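Local coordinates for protein type VI secretion system component (Escherichia coli O6, PDB 2P5Z) that is a component of the type VI secretion system and resembles the bacteriophage T4 tail proteins gp27 and gp5, at residues F43-Q48 with R85-V90; G89-F94 with Y106-E111. One frame throughout, in Å; residues are numbered along the deposited sequence.

Contact 1 and contact 2 lie with centres about 8 Å apart and share Gly89 and Val90 of strand 85-99. Strand 104-111 ties them together: it pairs with 85-99 in contact 2 and with 44-51 on its other side, where Leu110 N to Tyr45 O and Ile47 N to Val108 O, each 2.9 Å, are both probable hydrogen bonds. Contact 2 is the buried one, a pairing of adjacent strands by main-chain hydrogen bonds that covers 559 Å². Contact 1, partly buried and covering 209 Å², joins strands that do not bond each other. Its chemistry is accordingly that of side chains: two aromatic rings against a leucine, with a tyrosine hydroxyl and an arginine at the polar end.

Contact 1 (F43-Q48 with R85-V90); sequences FRYDIQ and RTLHGV
Leu87 meets both Phe43 and Tyr45, turning a different branch to each ring. Its CD1 stands 4.2 Å above one face of the Phe43 ring, displaced toward the rim, and Phe43 CE1 lies 4.2 Å from Leu87 CB. The other branch, CD2, makes an off-centre CH-pi contact with Tyr45, 4.3 Å from the ring centroid and 29° off the normal, and lies nearest CZ and OH; the two side chains cross at about a right angle. Phe43 also presents its edge to the backbone, CZ lying 3.3 Å from His88 O, near the ring plane. Its CG sits between its own backbone N and carbonyl carbon (chi1 59°), the position from which the ring extends to Leu87 and His88 O.

At the polar end, Tyr45 OH and Arg85 NH1 are 3.7 Å apart and not bonded; Tyr45 OH instead hydrogen-bonds Glu37 OE2, and Arg85 NH1 makes a salt bridge to the same oxygen. No hydrogen bond links the segments directly, and the nearest CA atoms, of Phe43 and Leu87, are 9.0 Å apart. Strands 44-51 and 85-99 both pair with strand 104-111, so this is a contact across an intervening strand, on the face of the sheet that carries Leu87 and Leu110, consistent with the barrel character of the phage-tail family.

Further out, Leu110 of that middle strand packs on Leu87, and Phe188 meets Phe43 edge-to-face. Arg85 NE hydrogen-bonds Ser320 O.

Contact 2 (G89-F94 with Y106-E111); sequences GVITGF and YEVRLE
Tyr106 lies beside Phe94, the two side chains pointing the same way. Their rings meet rim to rim, with centroids 5.7 Å apart and planes at 20°, so neither covers the other's face; Tyr106 CD2 approaches Phe94 CZ to 3.6 Å. The phenol is anchored beyond the pair, its OH bonding Asp53 O and Ile56 N. Glu107 contributes mainly its backbone, its O accepting a CA-H...O contact from Phe94.

Val108 faces Phe94 as a non-hydrogen-bonded pair. Its CG1 touches the edge of the Phe94 ring at CD1 and also lies 4.0 Å from Ile91 CG2. Arg109 is gripped through its main chain: its O takes Thr92 N at 3.0 Å in a nearly straight bond (170° at H), while its N reaches Gly93 O with the donor 37° out of the carbonyl plane. The guanidinium leads away from the contact, and NE forms a salt bridge with Asp46.

Leu110 pairs with Ile91 without hydrogen bonds, their CD1 atoms 3.9 Å apart on the same face as Val108 and Phe94. Leu110 CD1 comes back over the backbone of Gly89 and Val90, 3.4 Å from Val90 O. Glu111 exchanges two backbone bonds with Val90, and its OE1 weakly accepts Thr92 OG1 at 3.4 Å.

Between the Ile91-Leu110 and Phe94-Val108 pairs, Thr92 and Gly93 stand opposite Arg109 alone. That mismatch and the helical psi of Thr92 identify a classic beta bulge in an antiparallel hairpin, whose sheet continues at Phe94 into a strand of the second subunit.

Contact 1 (F43-Q48 with R85-V90)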
loop_
_atom_site.group_PDB
_atom_site.type_symbol
_atom_site.label_atom_id
_atom_site.label_comp_id
_atom_site.label_asym_id
_atom_site.label_seq_id
_atom_site.Cartn_x
_atom_site.Cartn_y
_atom_site.Cartn_z
ATOM N N PHE A 43 20.426 7.140 -7.384
ATOM C CA PHE A 43 20.380 6.199 -8.494
ATOM C C PHE A 43 20.506 4.761 -8.050
ATOM O O PHE A 43 20.945 4.499 -6.934
ATOM C CB PHE A 43 21.403 6.527 -9.601
ATOM C CG PHE A 43 22.831 6.555 -9.153
ATOM C CD1 PHE A 43 23.573 5.375 -9.022
ATOM C CD2 PHE A 43 23.461 7.775 -8.904
ATOM C CE1 PHE A 43 24.920 5.414 -8.617
ATOM C CE2 PHE A 43 24.800 7.824 -8.503
ATOM C CZ PHE A 43 25.530 6.635 -8.368
ATOM N N ARG A 44 20.115 3.827 -8.921
ATOM C CA ARG A 44 20.275 2.406 -8.612
ATOM C C ARG A 44 20.706 1.626 -9.854
ATOM O O ARG A 44 20.077 1.737 -10.903
ATOM C CB ARG A 44 18.953 1.876 -8.083
ATOM C CG ARG A 44 19.063 0.568 -7.391
ATOM C CD ARG A 44 17.826 0.336 -6.597
ATOM N NE ARG A 44 16.738 -0.245 -7.378
ATOM C CZ ARG A 44 15.563 -0.615 -6.862
ATOM N NH1 ARG A 44 15.329 -0.461 -5.556
ATOM N NH2 ARG A 44 14.626 -1.150 -7.644
ATOM N N TYR A 45 21.775 0.844 -9.767
ATOM C CA TYR A 45 22.213 0.042 -10.936
ATOM C C TYR A 45 22.436 -1.416 -10.592
ATOM O O TYR A 45 23.343 -1.757 -9.835
ATOM C CB TYR A 45 23.491 0.605 -11.540
ATOM C CG TYR A 45 23.273 1.671 -12.569
ATOM C CD1 TYR A 45 22.707 2.895 -12.236
ATOM C CD2 TYR A 45 23.670 1.475 -13.878
ATOM C CE1 TYR A 45 22.516 3.894 -13.190
ATOM C CE2 TYR A 45 23.500 2.461 -14.833
ATOM C CZ TYR A 45 22.911 3.659 -14.494
ATOM O OH TYR A 45 22.732 4.629 -15.457
ATOM N N ASP A 46 21.615 -2.289 -11.152
ATOM C CA ASP A 46 21.831 -3.715 -10.983
ATOM C C ASP A 46 22.665 -4.229 -12.156
ATOM O O ASP A 46 22.245 -4.181 -13.317
ATOM C CB ASP A 46 20.501 -4.448 -10.833
ATOM C CG ASP A 46 19.743 -4.026 -9.565
ATOM O OD1 ASP A 46 20.323 -4.114 -8.457
ATOM O OD2 ASP A 46 18.566 -3.599 -9.678
ATOM N N ILE A 47 23.878 -4.673 -11.838
ATOM C CA ILE A 47 24.896 -5.015 -12.833
ATOM C C ILE A 47 25.254 -6.477 -12.741
ATOM O O ILE A 47 25.743 -6.946 -11.711
ATOM C CB ILE A 47 26.163 -4.198 -12.603
ATOM C CG1 ILE A 47 25.835 -2.703 -12.623
ATOM C CG2 ILE A 47 27.199 -4.519 -13.665
ATOM C CD1 ILE A 47 26.922 -1.834 -12.048
ATOM N N GLN A 48 24.981 -7.219 -13.806
ATOM C CA GLN A 48 25.399 -8.621 -13.845
ATOM C C GLN A 48 26.761 -8.746 -14.479
ATOM O O GLN A 48 27.119 -7.988 -15.385
ATOM C CB GLN A 48 24.412 -9.498 -14.595
ATOM C CG GLN A 48 23.167 -9.792 -13.819
ATOM C CD GLN A 48 22.324 -10.867 -14.463
ATOM O OE1 GLN A 48 22.814 -11.657 -15.268
ATOM N NE2 GLN A 48 21.049 -10.913 -14.102
ATOM N N ARG A 85 30.959 8.220 -19.570
ATOM C CA ARG A 85 30.258 8.614 -18.344
ATOM C C ARG A 85 30.478 7.539 -17.288
ATOM O O ARG A 85 30.400 6.353 -17.599
ATOM C CB ARG A 85 28.754 8.782 -18.592
ATOM C CG ARG A 85 28.005 9.305 -17.384
ATOM C CD ARG A 85 26.674 9.952 -17.740
ATOM N NE ARG A 85 25.580 9.005 -17.951
ATOM C CZ ARG A 85 24.854 8.450 -16.981
ATOM N NH1 ARG A 85 23.872 7.616 -17.298
ATOM N NH2 ARG A 85 25.097 8.721 -15.696
ATOM N N THR A 86 30.735 7.956 -16.048
ATOM C CA THR A 86 30.941 7.028 -14.948
ATOM C C THR A 86 29.956 7.258 -13.785
ATOM O O THR A 86 29.655 8.399 -13.428
ATOM C CB THR A 86 32.376 7.142 -14.400
ATOM O OG1 THR A 86 33.255 7.533 -15.453
ATOM C CG2 THR A 86 32.856 5.820 -13.829
ATOM N N LEU A 87 29.464 6.173 -13.193
ATOM C CA LEU A 87 28.715 6.262 -11.954
ATOM C C LEU A 87 29.578 5.825 -10.774
ATOM O O LEU A 87 30.028 4.678 -10.720
ATOM C CB LEU A 87 27.454 5.392 -12.001
ATOM C CG LEU A 87 26.206 5.933 -12.705
ATOM C CD1 LEU A 87 26.123 7.434 -12.564
ATOM C CD2 LEU A 87 26.201 5.544 -14.175
ATOM N N HIS A 88 29.798 6.725 -9.820
ATOM C CA HIS A 88 30.541 6.356 -8.607
ATOM C C HIS A 88 29.610 6.107 -7.424
ATOM O O HIS A 88 28.610 6.823 -7.226
ATOM C CB HIS A 88 31.541 7.432 -8.240
ATOM C CG HIS A 88 32.649 7.594 -9.231
ATOM N ND1 HIS A 88 33.773 6.794 -9.226
ATOM C CD2 HIS A 88 32.816 8.475 -10.248
ATOM C CE1 HIS A 88 34.586 7.176 -10.198
ATOM N NE2 HIS A 88 34.029 8.192 -10.836
ATOM N N GLY A 89 29.937 5.090 -6.639
ATOM C CA GLY A 89 29.099 4.725 -5.546
ATOM C C GLY A 89 29.613 3.556 -4.747
ATOM O O GLY A 89 30.801 3.242 -4.815
ATOM N N VAL A 90 28.713 2.935 -3.974
ATOM C CA VAL A 90 29.025 1.775 -3.146
ATOM C C VAL A 90 28.190 0.587 -3.570
ATOM O O VAL A 90 27.094 0.724 -4.128
ATOM C CB VAL A 90 28.662 1.966 -1.624
ATOM C CG1 VAL A 90 29.883 2.175 -0.786
ATOM C CG2 VAL A 90 27.657 3.065 -1.437
#

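Contact 2 (G89-F94 with Y106-E111)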
loop_
_atom_site.group_PDB
_atom_site.type_symbol
_atom_site.label_atom_id
_atom_site.label_comp_id
_atom_site.label_asym_id
_atom_site.label_seq_id
_atom_site.Cartn_x
_atom_site.Cartn_y
_atom_site.Cartn_z
ATOM N N GLY A 89 29.937 5.090 -6.639
ATOM C CA GLY A 89 29.099 4.725 -5.546
ATOM C C GLY A 89 29.613 3.556 -4.747
ATOM O O GLY A 89 30.801 3.242 -4.815
ATOM N N VAL A 90 28.713 2.935 -3.974
ATOM C CA VAL A 90 29.025 1.775 -3.146
ATOM C C VAL A 90 28.190 0.587 -3.570
ATOM O O VAL A 90 27.094 0.724 -4.128
ATOM C CB VAL A 90 28.662 1.966 -1.624
ATOM C CG1 VAL A 90 29.883 2.175 -0.786
ATOM C CG2 VAL A 90 27.657 3.065 -1.437
ATOM N N ILE A 91 28.697 -0.580 -3.222
ATOM C CA ILE A 91 28.042 -1.814 -3.509
ATOM C C ILE A 91 27.168 -2.170 -2.332
ATOM O O ILE A 91 27.652 -2.407 -1.218
ATOM C CB ILE A 91 29.074 -2.928 -3.789
ATOM C CG1 ILE A 91 29.898 -2.580 -5.030
ATOM C CG2 ILE A 91 28.392 -4.271 -3.959
ATOM C CD1 ILE A 91 29.070 -2.180 -6.240
ATOM N N THR A 92 25.875 -2.220 -2.608
ATOM C CA THR A 92 24.832 -2.394 -1.604
ATOM C C THR A 92 24.367 -3.843 -1.497
ATOM O O THR A 92 23.986 -4.312 -0.433
ATOM C CB THR A 92 23.675 -1.489 -1.992
ATOM O OG1 THR A 92 23.934 -0.189 -1.457
ATOM C CG2 THR A 92 22.345 -2.012 -1.505
ATOM N N GLY A 93 24.421 -4.563 -2.612
ATOM C CA GLY A 93 23.869 -5.903 -2.671
ATOM C C GLY A 93 24.740 -6.794 -3.518
ATOM O O GLY A 93 25.413 -6.339 -4.440
ATOM N N PHE A 94 24.723 -8.077 -3.218
ATOM C CA PHE A 94 25.552 -8.985 -3.942
ATOM C C PHE A 94 24.792 -10.269 -4.101
ATOM O O PHE A 94 24.199 -10.774 -3.140
ATOM C CB PHE A 94 26.868 -9.221 -3.193
ATOM C CG PHE A 94 27.656 -10.389 -3.701
ATOM C CD1 PHE A 94 28.339 -10.310 -4.910
ATOM C CD2 PHE A 94 27.720 -11.571 -2.971
ATOM C CE1 PHE A 94 29.062 -11.383 -5.381
ATOM C CE2 PHE A 94 28.458 -12.657 -3.430
ATOM C CZ PHE A 94 29.132 -12.556 -4.635
ATOM N N TYR A 106 27.277 -13.285 -11.505
ATOM C CA TYR A 106 27.079 -12.532 -10.273
ATOM C C TYR A 106 26.266 -11.294 -10.537
ATOM O O TYR A 106 26.218 -10.821 -11.672
ATOM C CB TYR A 106 28.408 -12.094 -9.642
ATOM C CG TYR A 106 29.292 -13.238 -9.219
ATOM C CD1 TYR A 106 30.313 -13.700 -10.052
ATOM C CD2 TYR A 106 29.105 -13.866 -7.991
ATOM C CE1 TYR A 106 31.125 -14.756 -9.673
ATOM C CE2 TYR A 106 29.909 -14.925 -7.600
ATOM C CZ TYR A 106 30.919 -15.371 -8.449
ATOM O OH TYR A 106 31.730 -16.427 -8.062
ATOM N N GLU A 107 25.645 -10.755 -9.486
ATOM C CA GLU A 107 25.017 -9.444 -9.593
ATOM C C GLU A 107 25.406 -8.513 -8.447
ATOM O O GLU A 107 25.554 -8.949 -7.306
ATOM C CB GLU A 107 23.499 -9.573 -9.702
ATOM C CG GLU A 107 22.838 -8.347 -10.303
ATOM C CD GLU A 107 21.336 -8.504 -10.449
ATOM O OE1 GLU A 107 20.901 -9.177 -11.404
ATOM O OE2 GLU A 107 20.586 -7.941 -9.620
ATOM N N VAL A 108 25.614 -7.239 -8.762
ATOM C CA VAL A 108 25.791 -6.244 -7.725
ATOM C C VAL A 108 24.849 -5.064 -7.903
ATOM O O VAL A 108 24.470 -4.710 -9.028
ATOM C CB VAL A 108 27.248 -5.721 -7.608
ATOM C CG1 VAL A 108 28.169 -6.786 -7.002
ATOM C CG2 VAL A 108 27.766 -5.210 -8.957
ATOM N N ARG A 109 24.469 -4.457 -6.779
ATOM C CA ARG A 109 23.698 -3.234 -6.813
ATOM C C ARG A 109 24.630 -2.074 -6.518
ATOM O O ARG A 109 25.350 -2.095 -5.541
ATOM C CB ARG A 109 22.560 -3.287 -5.799
ATOM C CG ARG A 109 21.717 -2.016 -5.750
ATOM C CD ARG A 109 20.378 -2.293 -5.115
ATOM N NE ARG A 109 19.367 -2.605 -6.121
ATOM C CZ ARG A 109 18.200 -3.173 -5.852
ATOM N NH1 ARG A 109 17.907 -3.509 -4.613
ATOM N NH2 ARG A 109 17.340 -3.423 -6.821
ATOM N N LEU A 110 24.631 -1.070 -7.375
ATOM C CA LEU A 110 25.497 0.072 -7.196
ATOM C C LEU A 110 24.633 1.297 -6.935
ATOM O O LEU A 110 23.790 1.681 -7.760
ATOM C CB LEU A 110 26.375 0.296 -8.431
ATOM C CG LEU A 110 27.181 1.604 -8.353
ATOM C CD1 LEU A 110 28.259 1.466 -7.274
ATOM C CD2 LEU A 110 27.810 1.998 -9.684
ATOM N N GLU A 111 24.822 1.891 -5.762
ATOM C CA GLU A 111 24.072 3.073 -5.362
ATOM C C GLU A 111 25.087 4.103 -4.883
ATOM O O GLU A 111 26.210 3.739 -4.510
ATOM C CB GLU A 111 23.085 2.715 -4.255
ATOM C CG GLU A 111 22.134 1.600 -4.620
ATOM C CD GLU A 111 20.942 1.497 -3.705
ATOM O OE1 GLU A 111 20.904 0.543 -2.893
ATOM O OE2 GLU A 111 20.037 2.361 -3.810
#